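Local coordinates for epsin 1 (Danio rerio, PDB 5LP0), which probably binds membranes rich in phosphatidylinositol 4,5-bisphosphate, modifies their curvature and helps clathrin-coated invaginations form in receptor-mediated endocytosis, at residues S25-M28 with S29-D33. Sequence-based numbering, arbitrary orientation.
Sequences SSLM and SEIAD
L27 meets E30 and I31 within a single alpha-helical turn: this is a local i to i+3 and i+4 contact in helix 25-34 of the ENTH domain, an all-helical fold. Four successive i+4 backbone bonds establish the helix, from the amides of S29, E30, I31 and A32 back to the carbonyls of S25, S26, L27 and M28. Of these, I31 N to L27 O (3.0 Å) is the straightest, with an N-H...O angle of 164°. The apolar part of the contact is modest, L27 CG lying 4.2 Å from I31 CD1 where the two side chains meet at a slant. L27 and I31 touch helix 8-15, while M28 and I31 pack against helix 59-75, on L68 and Y71 and on L72 respectively, so one turn serves two neighbouring helices. In L27, chi1 of 178° sets CG anti to N, and chi2 of 52° then turns CD1 to 3.9 Å from E30 OE1; these two side chains lie roughly perpendicular. E30 reaches outward past CG, with that methylene 3.3 Å from S26 O, and its OE1 forms a salt bridge with K11 of helix 8-15. Replacing E30 with an alanine would probably leave K11 without this carboxylate mate and uncover one flank of L27. The side chain of L27 is about 8 Å from that of R13, a probable phosphoinositide-binding residue by homology, which places this turn near the likely lipid site. The methyl CB of A32 rests 3.6 Å from M28 O, the same carbonyl oxygen that accepts the hydrogen bond from A32 N.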
loop_
_atom_site.group_PDB
_atom_site.type_symbol
_atom_site.label_atom_id
_atom_site.label_comp_id
_atom_site.label_asym_id
_atom_site.label_seq_id
_atom_site.Cartn_x
_atom_site.Cartn_y
_atom_site.Cartn_z
ATOM N N SER A 25 5.590 -9.839 -5.353
ATOM C CA SER A 25 6.740 -9.295 -4.635
ATOM C C SER A 25 7.737 -8.609 -5.557
ATOM O O SER A 25 8.371 -7.634 -5.184
ATOM C CB SER A 25 7.474 -10.415 -3.902
ATOM O OG SER A 25 8.326 -11.107 -4.799
ATOM N N SER A 26 7.901 -9.134 -6.764
ATOM C CA SER A 26 8.834 -8.511 -7.701
ATOM C C SER A 26 8.284 -7.165 -8.191
ATOM O O SER A 26 9.029 -6.192 -8.370
ATOM C CB SER A 26 9.129 -9.436 -8.883
ATOM O OG SER A 26 7.959 -9.708 -9.631
ATOM N N LEU A 27 6.970 -7.101 -8.380
ATOM C CA LEU A 27 6.347 -5.859 -8.811
ATOM C C LEU A 27 6.469 -4.859 -7.676
ATOM O O LEU A 27 6.815 -3.686 -7.891
ATOM C CB LEU A 27 4.885 -6.083 -9.185
ATOM C CG LEU A 27 4.090 -4.849 -9.620
ATOM C CD1 LEU A 27 4.796 -4.078 -10.716
ATOM C CD2 LEU A 27 2.685 -5.262 -10.085
ATOM N N MET A 28 6.221 -5.324 -6.456
ATOM C CA MET A 28 6.300 -4.432 -5.319
ATOM C C MET A 28 7.736 -3.914 -5.204
ATOM O O MET A 28 7.941 -2.754 -4.893
ATOM C CB MET A 28 5.808 -5.076 -4.009
ATOM C CG MET A 28 4.236 -5.231 -3.905
ATOM S SD MET A 28 3.611 -5.612 -2.237
ATOM C CE MET A 28 4.305 -7.240 -2.047
ATOM N N SER A 29 8.733 -4.754 -5.483
ATOM C CA SER A 29 10.116 -4.303 -5.407
ATOM C C SER A 29 10.401 -3.218 -6.442
ATOM O O SER A 29 11.093 -2.255 -6.154
ATOM C CB SER A 29 11.072 -5.477 -5.592
ATOM O OG SER A 29 12.417 -5.043 -5.488
ATOM N N GLU A 30 9.874 -3.382 -7.646
ATOM C CA GLU A 30 10.014 -2.352 -8.670
ATOM C C GLU A 30 9.434 -1.003 -8.204
ATOM O O GLU A 30 10.044 0.051 -8.382
ATOM C CB GLU A 30 9.346 -2.792 -9.974
ATOM C CG GLU A 30 10.010 -3.979 -10.636
ATOM C CD GLU A 30 9.167 -4.590 -11.748
ATOM O OE1 GLU A 30 8.329 -3.873 -12.333
ATOM O OE2 GLU A 30 9.343 -5.794 -12.032
ATOM N N ILE A 31 8.238 -1.049 -7.623
ATOM C CA ILE A 31 7.573 0.154 -7.127
ATOM C C ILE A 31 8.424 0.776 -5.999
ATOM O O ILE A 31 8.619 1.990 -5.968
ATOM C CB ILE A 31 6.126 -0.138 -6.683
ATOM C CG1 ILE A 31 5.303 -0.668 -7.878
ATOM C CG2 ILE A 31 5.473 1.119 -6.129
ATOM C CD1 ILE A 31 3.976 -1.269 -7.490
ATOM N N ALA A 32 8.991 -0.058 -5.120
ATOM C CA ALA A 32 9.828 0.446 -4.046
ATOM C C ALA A 32 11.041 1.190 -4.612
ATOM O O ALA A 32 11.360 2.270 -4.138
ATOM C CB ALA A 32 10.290 -0.682 -3.137
ATOM N N ASP A 33 11.716 0.638 -5.627
ATOM C CA ASP A 33 12.832 1.357 -6.230
ATOM C C ASP A 33 12.376 2.701 -6.808
ATOM O O ASP A 33 13.067 3.704 -6.662
ATOM C CB ASP A 33 13.487 0.539 -7.349
ATOM C CG ASP A 33 14.351 -0.585 -6.827
ATOM O OD1 ASP A 33 14.872 -0.472 -5.694
ATOM O OD2 ASP A 33 14.502 -1.582 -7.558
#